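Local coordinates for protein beta-xylanase (Caldicellulosiruptor kristjanssonii, PDB 7NWN) that probably binds plant cell-wall polysaccharide through a family 9 carbohydrate-binding module belonging to a multimodular, thermostable xylanase, at residues A[25-30]-A[203-208]; A[44-49]-A[61-66]; A[75-80]-A[140-145]; A[111-116]-A[130-135]. All blocks are in the same frame, centred on the assembly; numbering follows the deposited sequence.

Contact 1. Residues A[25-30]-A[203-208]. With EDO (1,2-ethanediol), chain O.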
# COMPACT_ATOMS: atom_id res chain seq x y z
N VAL A 25 -9.26 -2.60 8.91
CA VAL A 25 -7.88 -2.40 9.31
C VAL A 25 -7.81 -2.24 10.83
O VAL A 25 -8.40 -1.31 11.41
CB VAL A 25 -7.35 -1.13 8.63
CG1 VAL A 25 -5.84 -0.90 8.91
CG2 VAL A 25 -7.69 -1.13 7.14
N SER A 26 -7.02 -3.12 11.45
CA SER A 26 -6.75 -3.02 12.88
C SER A 26 -5.73 -1.93 13.23
O SER A 26 -4.89 -1.53 12.41
CB SER A 26 -6.25 -4.33 13.35
OG SER A 26 -7.28 -5.27 13.15
N TYR A 27 -5.78 -1.52 14.51
CA TYR A 27 -5.03 -0.43 15.09
C TYR A 27 -3.69 -0.99 15.57
O TYR A 27 -3.64 -2.05 16.20
CB TYR A 27 -5.79 0.18 16.28
CG TYR A 27 -5.05 1.33 16.90
CD1 TYR A 27 -4.12 1.12 17.92
CD2 TYR A 27 -5.27 2.61 16.47
CE1 TYR A 27 -3.42 2.18 18.49
CE2 TYR A 27 -4.56 3.67 17.01
CZ TYR A 27 -3.65 3.47 18.03
OH TYR A 27 -3.01 4.56 18.53
N GLY A 28 -2.62 -0.26 15.25
CA GLY A 28 -1.28 -0.72 15.65
C GLY A 28 -0.21 0.15 15.03
O GLY A 28 -0.48 0.87 14.07
N SER A 29 0.99 0.13 15.63
CA SER A 29 2.08 1.02 15.29
C SER A 29 3.31 0.16 15.00
O SER A 29 4.03 -0.19 15.92
CB SER A 29 2.36 2.00 16.40
OG SER A 29 1.27 2.89 16.61
N PRO A 30 3.57 -0.24 13.74
CA PRO A 30 4.80 -0.96 13.42
C PRO A 30 6.04 -0.08 13.23
O PRO A 30 5.97 1.15 13.02
CB PRO A 30 4.51 -1.68 12.11
CG PRO A 30 3.34 -0.94 11.50
CD PRO A 30 2.62 -0.17 12.61
N LYS A 203 -10.74 0.10 12.50
CA LYS A 203 -11.32 -0.36 13.77
C LYS A 203 -10.21 -0.67 14.80
O LYS A 203 -9.00 -0.64 14.50
CB LYS A 203 -12.11 -1.62 13.44
CG LYS A 203 -11.27 -2.84 13.05
CD LYS A 203 -12.10 -4.09 12.95
CE LYS A 203 -11.35 -5.40 12.83
NZ LYS A 203 -10.28 -5.48 13.85
N GLY A 204 -10.64 -0.92 16.06
CA GLY A 204 -9.88 -1.64 17.07
C GLY A 204 -9.08 -0.73 18.01
O GLY A 204 -8.23 -1.20 18.75
N ARG A 205 -9.27 0.60 17.92
CA ARG A 205 -8.50 1.43 18.82
C ARG A 205 -9.23 1.46 20.17
O ARG A 205 -10.41 1.76 20.20
CB ARG A 205 -8.45 2.88 18.33
CG ARG A 205 -7.47 3.71 19.13
CD ARG A 205 -7.65 5.13 18.70
NE ARG A 205 -6.61 5.93 19.28
CZ ARG A 205 -6.73 6.56 20.44
NH1 ARG A 205 -7.86 6.47 21.14
NH2 ARG A 205 -5.71 7.27 20.91
N SER A 206 -8.52 1.19 21.27
CA SER A 206 -9.13 1.31 22.59
C SER A 206 -9.54 2.75 22.88
O SER A 206 -8.85 3.69 22.49
CB SER A 206 -8.21 0.89 23.66
OG SER A 206 -8.70 1.43 24.87
N ASP A 207 -10.64 2.90 23.62
CA ASP A 207 -11.07 4.24 24.00
C ASP A 207 -10.29 4.73 25.21
O ASP A 207 -9.88 5.89 25.26
CB ASP A 207 -12.60 4.31 24.09
CG ASP A 207 -13.20 4.45 22.70
OD1 ASP A 207 -12.86 5.43 22.02
OD2 ASP A 207 -13.97 3.55 22.30
N ASN A 208 -10.02 3.82 26.15
CA ASN A 208 -9.38 4.14 27.42
C ASN A 208 -7.88 4.30 27.18
O ASN A 208 -7.37 5.42 27.28
CB ASN A 208 -9.72 3.07 28.47
CG ASN A 208 -10.84 2.15 28.02
OD1 ASN A 208 -11.82 2.60 27.42
ND2 ASN A 208 -10.72 0.86 28.27
C1 EDO O . 4.84 -0.77 18.74
O1 EDO O . 5.44 -1.35 17.59
C2 EDO O . 3.48 -1.27 19.10
O2 EDO O . 3.49 -2.56 19.71
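Lys203 N donates to Val25 O over 2.9 Å, and an N-H...O angle of 179° makes the bond practically straight, although the donor is tilted out of the carbonyl plane. The side chain of the same lysine also reaches the next residue, Ser26: Lys203 NZ gives a proton to Ser26 OG at 3.1 Å. The lysine gets there by a chain that is straight up to CE and turns at its last torsion (chi4 48°), bringing NZ round to the Ser26 hydroxyl, while its CG lies 3.6 Å from Val25 O. Strands 22-25 and 198-202 are parallel neighbours in one sheet of the beta-sandwich, and this pairing carries their association just beyond the strand ends. Gly204 follows with a positive phi; a beta carbon there would point at Tyr27 N. Beyond it, Arg205 lies alongside Tyr27, both side chains pointing the same way, with CG set over the ring face at 3.8 Å from the Tyr27 centroid. It is this methylene that makes the CH-pi contact, while the guanidinium plane stands at 89° to the ring. The charged end has its main partner elsewhere: Arg205 NE forms a salt bridge with Asp67, to which Tyr27 OH is also weakly bonded. Trp65 packs edge-to-face with the Tyr27 ring and sends its NE1 to Lys203 O.

Contact 2. Residues A[44-49]-A[61-66]. With EDO (1,2-ethanediol), chain K.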
# COMPACT_ATOMS: atom_id res chain seq x y z
N GLU A 44 -4.41 -10.06 8.99
CA GLU A 44 -4.54 -11.00 7.88
C GLU A 44 -3.96 -10.38 6.60
O GLU A 44 -4.05 -9.16 6.36
CB GLU A 44 -6.04 -11.34 7.81
CG GLU A 44 -6.53 -11.76 6.44
CD GLU A 44 -8.04 -11.63 6.25
OE1 GLU A 44 -8.48 -10.76 5.43
OE2 GLU A 44 -8.79 -12.40 6.92
N TRP A 45 -3.40 -11.27 5.77
CA TRP A 45 -2.99 -10.94 4.40
C TRP A 45 -4.20 -10.63 3.52
O TRP A 45 -5.23 -11.27 3.60
CB TRP A 45 -2.18 -12.10 3.79
CG TRP A 45 -0.81 -12.34 4.35
CD1 TRP A 45 -0.39 -13.46 5.01
CD2 TRP A 45 0.36 -11.49 4.19
NE1 TRP A 45 0.94 -13.34 5.33
CE2 TRP A 45 1.43 -12.15 4.84
CE3 TRP A 45 0.61 -10.24 3.60
CZ2 TRP A 45 2.72 -11.61 4.88
CZ3 TRP A 45 1.87 -9.68 3.67
CH2 TRP A 45 2.91 -10.37 4.29
N ASN A 46 -4.10 -9.60 2.70
CA ASN A 46 -5.04 -9.34 1.62
C ASN A 46 -4.33 -9.77 0.35
O ASN A 46 -3.13 -9.54 0.25
CB ASN A 46 -5.36 -7.85 1.55
CG ASN A 46 -5.90 -7.36 2.88
OD1 ASN A 46 -7.02 -7.69 3.28
ND2 ASN A 46 -5.09 -6.60 3.61
N ILE A 47 -5.03 -10.51 -0.51
CA ILE A 47 -4.45 -11.10 -1.71
C ILE A 47 -5.07 -10.39 -2.91
O ILE A 47 -6.25 -10.59 -3.23
CB ILE A 47 -4.76 -12.61 -1.81
CG1 ILE A 47 -4.49 -13.41 -0.53
CG2 ILE A 47 -4.11 -13.19 -3.06
CD1 ILE A 47 -3.03 -13.61 -0.17
N PRO A 48 -4.32 -9.53 -3.63
CA PRO A 48 -4.88 -8.89 -4.82
C PRO A 48 -4.94 -9.97 -5.90
O PRO A 48 -3.97 -10.70 -6.09
CB PRO A 48 -3.88 -7.77 -5.08
CG PRO A 48 -2.57 -8.34 -4.58
CD PRO A 48 -2.93 -9.15 -3.35
N ARG A 49 -6.09 -10.08 -6.56
CA ARG A 49 -6.30 -11.16 -7.53
C ARG A 49 -6.66 -10.65 -8.94
O ARG A 49 -7.03 -11.42 -9.78
CB ARG A 49 -7.41 -12.07 -7.00
CG ARG A 49 -6.95 -12.96 -5.86
CD ARG A 49 -8.18 -13.57 -5.24
NE ARG A 49 -7.89 -14.12 -3.93
CZ ARG A 49 -7.12 -15.18 -3.68
NH1 ARG A 49 -6.51 -15.82 -4.67
NH2 ARG A 49 -6.96 -15.58 -2.43
N PHE A 61 -0.57 -8.22 0.94
CA PHE A 61 -0.25 -7.06 1.75
C PHE A 61 -1.15 -7.07 2.98
O PHE A 61 -2.23 -7.67 2.94
CB PHE A 61 -0.37 -5.77 0.93
CG PHE A 61 -1.80 -5.41 0.58
CD1 PHE A 61 -2.40 -5.92 -0.57
CD2 PHE A 61 -2.54 -4.58 1.42
CE1 PHE A 61 -3.72 -5.61 -0.87
CE2 PHE A 61 -3.87 -4.26 1.12
CZ PHE A 61 -4.46 -4.78 -0.02
N LYS A 62 -0.66 -6.39 4.03
CA LYS A 62 -1.38 -6.19 5.28
C LYS A 62 -1.46 -4.69 5.52
O LYS A 62 -0.59 -3.96 5.04
CB LYS A 62 -0.62 -6.86 6.41
CG LYS A 62 -0.67 -8.39 6.33
CD LYS A 62 0.07 -9.09 7.47
CE LYS A 62 -0.17 -10.59 7.45
NZ LYS A 62 0.41 -11.23 8.62
N LEU A 63 -2.46 -4.28 6.29
CA LEU A 63 -2.71 -2.89 6.58
C LEU A 63 -2.81 -2.76 8.08
O LEU A 63 -3.27 -3.71 8.73
CB LEU A 63 -4.04 -2.45 5.93
CG LEU A 63 -4.06 -2.34 4.40
CD1 LEU A 63 -5.41 -1.77 3.89
CD2 LEU A 63 -2.91 -1.49 3.90
N MET A 64 -2.47 -1.57 8.58
CA MET A 64 -2.61 -1.28 10.01
C MET A 64 -2.73 0.24 10.10
O MET A 64 -2.26 0.93 9.20
CB MET A 64 -1.37 -1.79 10.76
CG MET A 64 -1.54 -1.94 12.27
SD MET A 64 -0.19 -2.89 13.04
CE MET A 64 -0.41 -4.48 12.30
N TRP A 65 -3.39 0.76 11.14
CA TRP A 65 -3.45 2.21 11.32
C TRP A 65 -3.14 2.60 12.76
O TRP A 65 -3.40 1.83 13.68
CB TRP A 65 -4.84 2.75 10.94
CG TRP A 65 -5.93 2.38 11.91
CD1 TRP A 65 -6.57 1.18 12.02
CD2 TRP A 65 -6.54 3.25 12.88
NE1 TRP A 65 -7.55 1.23 12.99
CE2 TRP A 65 -7.57 2.51 13.52
CE3 TRP A 65 -6.33 4.59 13.26
CZ2 TRP A 65 -8.35 3.06 14.54
CZ3 TRP A 65 -7.15 5.15 14.22
CH2 TRP A 65 -8.11 4.37 14.88
N ASP A 66 -2.62 3.81 12.91
CA ASP A 66 -2.52 4.40 14.22
C ASP A 66 -3.06 5.83 14.15
O ASP A 66 -3.45 6.29 13.08
CB ASP A 66 -1.12 4.26 14.84
CG ASP A 66 -0.01 5.09 14.22
OD1 ASP A 66 -0.29 6.15 13.62
OD2 ASP A 66 1.16 4.71 14.43
C1 EDO K . -8.84 -10.13 1.55
O1 EDO K . -8.84 -8.74 1.65
C2 EDO K . -8.24 -10.54 0.25
O2 EDO K . -7.38 -11.60 0.50
O HOH W 1 -4.57 -6.53 6.59
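Trp45 and Lys62 make the main side-chain contact: the lysine, extended beyond CG, lays CE over the centre of the indole, 3.4 Å from the centroid of the Trp45 five-membered ring. Lys62 NZ follows at 4.1 Å from the same centroid and 17° off its normal, a cation-pi geometry, while hydrogen-bonding to Trp40 O. Trp45 CG is turned anti to the carbonyl carbon (chi1 -71°), which places the benzene edge of the indole against the backbone of Phe61. Next in line, Asn46 and Phe61 form a single antiparallel bridge, a hydrogen-bonded pair, in which Asn46 N reaches Phe61 O at 2.7 Å and Phe61 N returns to Asn46 O at 3.0 Å. Phe61 CG sits between its backbone N and carbonyl carbon (chi1 70°), folding the ring under Asn46 so that Asn46 CB lies 3.8 Å from the Phe61 centroid. Asn46 ND2 adds a weak bond to Phe61 O, and a water ties Glu44 O to Leu63 N. A crystallisation ethanediol takes up Asn46 OD1 through its O1 at 2.7 Å. With an alanine in place of Trp45, the Lys62 chain would probably lose its flat support and be freer to turn. The chemistry thus couples bridge hydrogen bonds with aromatic faces that receive CH groups and an ammonium, and the indole face and the Trp40 carbonyl together probably compensate the charge of a buried lysine.

Contact 3. Residues A[75-80]-A[140-145]. With CA (calcium ion), chain Q.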
# COMPACT_ATOMS: atom_id res chain seq x y z
N GLU A 75 4.39 -8.05 0.45
CA GLU A 75 5.41 -8.96 -0.07
C GLU A 75 5.05 -9.40 -1.49
O GLU A 75 3.88 -9.77 -1.77
CB GLU A 75 5.52 -10.20 0.82
CG GLU A 75 6.18 -9.86 2.12
CD GLU A 75 6.43 -11.02 3.08
OE1 GLU A 75 6.32 -12.17 2.67
OE2 GLU A 75 6.78 -10.73 4.23
N VAL A 76 6.08 -9.38 -2.35
CA VAL A 76 5.89 -9.73 -3.74
C VAL A 76 6.78 -10.95 -4.03
O VAL A 76 7.99 -10.86 -3.85
CB VAL A 76 6.26 -8.54 -4.65
CG1 VAL A 76 6.09 -8.90 -6.14
CG2 VAL A 76 5.45 -7.27 -4.31
N TYR A 77 6.18 -12.02 -4.56
CA TYR A 77 6.91 -13.11 -5.18
C TYR A 77 7.12 -12.77 -6.65
O TYR A 77 6.16 -12.62 -7.41
CB TYR A 77 6.11 -14.41 -4.99
CG TYR A 77 6.72 -15.58 -5.72
CD1 TYR A 77 7.70 -16.36 -5.12
CD2 TYR A 77 6.32 -15.89 -7.02
CE1 TYR A 77 8.29 -17.43 -5.79
CE2 TYR A 77 6.91 -16.94 -7.72
CZ TYR A 77 7.89 -17.71 -7.09
OH TYR A 77 8.47 -18.73 -7.78
N ASP A 78 8.39 -12.62 -7.04
CA ASP A 78 8.79 -12.15 -8.33
C ASP A 78 10.23 -12.60 -8.55
O ASP A 78 11.16 -12.00 -8.04
CB ASP A 78 8.65 -10.64 -8.44
CG ASP A 78 8.91 -10.06 -9.84
OD1 ASP A 78 9.25 -10.81 -10.80
OD2 ASP A 78 8.74 -8.85 -9.96
N PRO A 79 10.44 -13.69 -9.32
CA PRO A 79 11.80 -14.23 -9.58
C PRO A 79 12.76 -13.38 -10.43
O PRO A 79 13.97 -13.61 -10.41
CB PRO A 79 11.52 -15.62 -10.16
CG PRO A 79 10.14 -15.47 -10.82
CD PRO A 79 9.37 -14.49 -9.94
N VAL A 80 12.26 -12.34 -11.12
CA VAL A 80 13.15 -11.45 -11.85
C VAL A 80 12.84 -10.00 -11.47
O VAL A 80 11.80 -9.50 -11.81
CB VAL A 80 13.01 -11.64 -13.38
CG1 VAL A 80 13.95 -10.72 -14.15
CG2 VAL A 80 13.19 -13.10 -13.82
N LEU A 140 14.24 -10.42 -0.78
CA LEU A 140 13.99 -11.76 -0.27
C LEU A 140 14.40 -12.75 -1.37
O LEU A 140 14.42 -12.40 -2.55
CB LEU A 140 12.49 -11.95 0.06
CG LEU A 140 11.88 -10.95 1.06
CD1 LEU A 140 10.41 -11.32 1.30
CD2 LEU A 140 12.64 -11.03 2.39
N PRO A 141 14.68 -14.03 -1.02
CA PRO A 141 14.83 -15.08 -2.05
C PRO A 141 13.54 -15.06 -2.88
O PRO A 141 12.42 -15.12 -2.37
CB PRO A 141 14.96 -16.36 -1.19
CG PRO A 141 15.55 -15.86 0.12
CD PRO A 141 14.80 -14.54 0.35
N ASP A 142 13.64 -14.91 -4.20
CA ASP A 142 12.42 -14.87 -5.02
C ASP A 142 11.49 -13.67 -4.81
O ASP A 142 10.32 -13.75 -5.19
CB ASP A 142 11.63 -16.17 -4.89
CG ASP A 142 12.49 -17.38 -5.21
OD1 ASP A 142 13.20 -17.39 -6.28
OD2 ASP A 142 12.51 -18.30 -4.36
N GLY A 143 11.95 -12.54 -4.26
CA GLY A 143 11.02 -11.42 -4.26
C GLY A 143 11.52 -10.27 -3.41
O GLY A 143 12.74 -10.07 -3.27
N TYR A 144 10.56 -9.54 -2.82
CA TYR A 144 10.97 -8.37 -2.07
C TYR A 144 9.81 -8.04 -1.15
O TYR A 144 8.70 -8.55 -1.35
CB TYR A 144 11.36 -7.19 -2.97
CG TYR A 144 10.28 -6.63 -3.88
CD1 TYR A 144 10.03 -7.19 -5.14
CD2 TYR A 144 9.56 -5.48 -3.53
CE1 TYR A 144 9.07 -6.67 -6.01
CE2 TYR A 144 8.62 -4.93 -4.41
CZ TYR A 144 8.36 -5.54 -5.64
OH TYR A 144 7.42 -5.02 -6.49
N ARG A 145 10.10 -7.20 -0.14
CA ARG A 145 9.08 -6.76 0.79
C ARG A 145 9.15 -5.23 0.79
O ARG A 145 10.25 -4.69 0.67
CB ARG A 145 9.47 -7.28 2.18
CG ARG A 145 8.53 -6.82 3.28
CD ARG A 145 8.92 -7.38 4.64
NE ARG A 145 8.83 -8.84 4.66
CZ ARG A 145 9.80 -9.63 5.08
NH1 ARG A 145 10.92 -9.10 5.56
NH2 ARG A 145 9.62 -10.96 4.99
CA CA Q . 9.73 -8.70 -12.22
O HOH W 2 9.31 -10.80 -13.68
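Arg145 grips Glu75 side-on with two nitrogens, both directed at the single oxygen OE2: NE at 2.8 Å and NH2 at 2.9 Å from Glu75 OE2. That oxygen lies close to the guanidinium plane, yet both donors approach it from the same face of the carboxylate, whose plane is turned 51° from the guanidinium. The bend at chi3 (-63°) of the arginine turns its NE edge toward the acid, and NH1 is hydrogen-bonded to Gly34 O. On the opposite face of the sheet, Val76 leans against Tyr144, with CB over the ring 3.9 Å from the Tyr144 centroid and CG2 3.6 Å from Tyr144 CZ. Behind these side chains stands the backbone ladder between strands 69-77 and 143-151, whose segments 75-77 and 143-145 run antiparallel at 175°, and in which Val76 and Tyr144 exchange bonds as a hydrogen-bonded pair; the Val76 N bond to Tyr144 O measures 2.9 Å. A type II turn from Leu140 to Gly143 closes the hairpin that joins strand 133-140 to strand 143-151. Gly143 comes so near that a beta carbon on it would clash with Val76 O. Past the strand end, Asp78 N bonds to Asp142 O at 2.9 Å, holding the backbone of a calcium ligand. The ion takes both Asp78 carboxylate oxygens, Val80 O at 2.2 Å and a water, and Asp92 and Ala171 complete the site.

Contact 4. Residues A[111-116]-A[130-135]. With CA (calcium ion), chain S; EDO (1,2-ethanediol), chain I.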
# COMPACT_ATOMS: atom_id res chain seq x y z
N ASP A 111 -6.93 16.01 -1.54
CA ASP A 111 -6.62 15.05 -0.50
C ASP A 111 -6.26 13.66 -1.07
O ASP A 111 -6.11 12.72 -0.28
CB ASP A 111 -7.85 14.88 0.40
CG ASP A 111 -8.95 14.12 -0.32
OD1 ASP A 111 -9.33 14.58 -1.45
OD2 ASP A 111 -9.34 13.01 0.18
N ASP A 112 -6.25 13.46 -2.40
CA ASP A 112 -6.05 12.12 -2.96
C ASP A 112 -4.56 11.83 -3.13
O ASP A 112 -3.78 12.73 -3.40
CB ASP A 112 -6.87 11.89 -4.23
CG ASP A 112 -8.38 12.01 -3.99
OD1 ASP A 112 -8.86 11.38 -3.03
OD2 ASP A 112 -9.05 12.68 -4.79
N LEU A 113 -4.15 10.60 -2.83
CA LEU A 113 -2.72 10.26 -2.82
C LEU A 113 -2.49 9.08 -3.75
O LEU A 113 -3.29 8.13 -3.78
CB LEU A 113 -2.27 9.91 -1.39
CG LEU A 113 -2.57 10.95 -0.29
CD1 LEU A 113 -2.10 10.43 1.06
CD2 LEU A 113 -1.96 12.32 -0.57
N HIS A 114 -1.35 9.15 -4.45
CA HIS A 114 -0.89 8.02 -5.25
C HIS A 114 0.64 7.96 -5.20
O HIS A 114 1.32 8.83 -5.76
CB HIS A 114 -1.46 8.12 -6.68
CG HIS A 114 -1.06 7.01 -7.58
ND1 HIS A 114 -1.11 7.12 -8.96
CD2 HIS A 114 -0.57 5.78 -7.32
CE1 HIS A 114 -0.69 6.01 -9.50
NE2 HIS A 114 -0.35 5.17 -8.53
N TYR A 115 1.13 6.96 -4.47
CA TYR A 115 2.56 6.81 -4.19
C TYR A 115 3.02 5.49 -4.81
O TYR A 115 2.19 4.60 -5.04
CB TYR A 115 2.78 6.73 -2.68
CG TYR A 115 2.50 8.03 -1.94
CD1 TYR A 115 3.08 9.23 -2.32
CD2 TYR A 115 1.68 8.03 -0.83
CE1 TYR A 115 2.81 10.41 -1.62
CE2 TYR A 115 1.45 9.19 -0.08
CZ TYR A 115 1.98 10.39 -0.51
OH TYR A 115 1.75 11.53 0.22
N ARG A 116 4.33 5.39 -5.04
CA ARG A 116 4.94 4.20 -5.66
C ARG A 116 6.32 4.03 -5.02
O ARG A 116 6.96 5.03 -4.70
CB ARG A 116 5.14 4.43 -7.19
CG ARG A 116 5.70 3.24 -7.98
CD ARG A 116 5.94 3.58 -9.49
NE ARG A 116 4.66 3.88 -10.16
CZ ARG A 116 4.16 5.11 -10.38
NH1 ARG A 116 4.87 6.19 -10.07
NH2 ARG A 116 2.95 5.23 -10.90
N ILE A 130 5.12 13.92 -1.15
CA ILE A 130 5.91 12.72 -0.90
C ILE A 130 6.54 12.75 0.50
O ILE A 130 6.96 11.70 0.98
CB ILE A 130 6.99 12.47 -1.99
CG1 ILE A 130 7.41 10.98 -2.07
CG2 ILE A 130 8.16 13.40 -1.76
CD1 ILE A 130 8.26 10.63 -3.27
N LEU A 131 6.58 13.92 1.18
CA LEU A 131 7.06 14.03 2.56
C LEU A 131 6.22 13.20 3.53
O LEU A 131 6.67 12.94 4.63
CB LEU A 131 7.11 15.50 3.01
CG LEU A 131 8.39 16.25 2.62
CD1 LEU A 131 8.63 16.24 1.10
CD2 LEU A 131 8.32 17.69 3.09
N ARG A 132 5.02 12.78 3.13
CA ARG A 132 4.14 12.00 3.99
C ARG A 132 4.49 10.51 3.91
O ARG A 132 3.97 9.74 4.71
CB ARG A 132 2.69 12.17 3.52
CG ARG A 132 2.27 13.65 3.59
CD ARG A 132 0.89 13.83 2.98
NE ARG A 132 -0.11 13.07 3.69
CZ ARG A 132 -1.41 13.18 3.50
NH1 ARG A 132 -1.87 14.06 2.63
NH2 ARG A 132 -2.25 12.46 4.23
N PHE A 133 5.35 10.12 2.94
CA PHE A 133 5.54 8.72 2.55
C PHE A 133 6.92 8.28 3.03
O PHE A 133 7.96 8.91 2.72
CB PHE A 133 5.41 8.58 1.02
CG PHE A 133 5.41 7.19 0.43
CD1 PHE A 133 4.59 6.21 0.95
CD2 PHE A 133 6.07 6.94 -0.78
CE1 PHE A 133 4.50 4.95 0.36
CE2 PHE A 133 5.97 5.69 -1.40
CZ PHE A 133 5.22 4.68 -0.81
N TYR A 134 6.94 7.22 3.86
CA TYR A 134 8.21 6.77 4.39
C TYR A 134 8.27 5.25 4.22
O TYR A 134 7.35 4.57 4.68
CB TYR A 134 8.27 7.11 5.87
CG TYR A 134 9.50 6.70 6.63
CD1 TYR A 134 10.77 6.68 6.05
CD2 TYR A 134 9.38 6.33 7.97
CE1 TYR A 134 11.88 6.31 6.80
CE2 TYR A 134 10.48 5.97 8.74
CZ TYR A 134 11.73 5.95 8.15
OH TYR A 134 12.80 5.61 8.92
N THR A 135 9.37 4.75 3.61
CA THR A 135 9.36 3.34 3.19
C THR A 135 10.73 2.72 3.48
O THR A 135 11.74 3.41 3.47
CB THR A 135 9.05 3.17 1.69
OG1 THR A 135 10.11 3.82 0.97
CG2 THR A 135 7.72 3.76 1.28
CA CA S . -10.50 12.41 -1.73
C1 EDO I . -3.47 16.24 -5.18
O1 EDO I . -4.02 14.91 -5.45
C2 EDO I . -2.03 16.53 -4.78
O2 EDO I . -1.01 16.41 -5.79
O HOH W 3 -4.69 13.80 2.08
O HOH W 4 -11.54 11.77 -3.92
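Tyr115 and Ile130 are the closest backbone pair, yet their CA atoms stay 7.5 Å apart, too far for a beta bridge, and the 3-10 turn 130-132, with Phe133 N bonded to Ile130 O, leads into strand 133-140. Side chains carry most of the contact, though Arg116 O lies 3.5 Å from Phe133 CE2 at the ring edge. The rings of Tyr115 and Phe133 form an offset stack, planes within 8° of each other and centroids 4.6 Å apart. The two side chains run antiparallel, so each ring receives the other's methylene: Tyr115 CB lies 3.6 Å from the Phe133 centroid, and Phe133 CB 3.9 Å from the Tyr115 centroid. Phe133 CG, anti to its backbone nitrogen (chi1 -173°), extends the ring along the tyrosine. At the phenol end, Tyr115 OH touches Arg132 CB at 3.5 Å and hydrogen-bonds to Asp129 O. Leu113 CD1 sits over the centre of the Arg132 guanidinium, 3.7 Å above its plane; the polar rim is engaged by Ala151 and Glu100, and a water links Arg132 NH1 to Asp111 O. Asp111 itself chelates calcium with both carboxylate oxygens, beside Asp112, Asp99 and Asp103. A serine here instead of Tyr115 would probably leave Phe133 CB without the ring face it rests on and Asp129 O without the phenol. Thr135 CG2 sits against the opposite face of Phe133, toward its rim, and the stack lies between the two sheets, with Thr125 beside Tyr115 and Ala148 and Ile150 of strand 143-151 against Phe133.

From the N terminus, residues 25-30 open the longest loop, which contact 1 closes only at 203-208, so the other three contacts all lie within it. Contact 2 comes first, a short closure from 44-49 to 61-66, complete before contact 3 opens at 75-80. Contact 3 closes at 140-145 and encloses contact 4, which joins 111-116 to 130-135; no loops cross. Contact 1 extends the pairing of strands 22-25 and 198-202, contacts 2 and 3 meet neighbouring strands of the four-stranded sheet, and contact 4 bridges from that sheet to the other. Trp65 ties contact 2 to contact 1, and Trp45 touches Glu75 of contact 3.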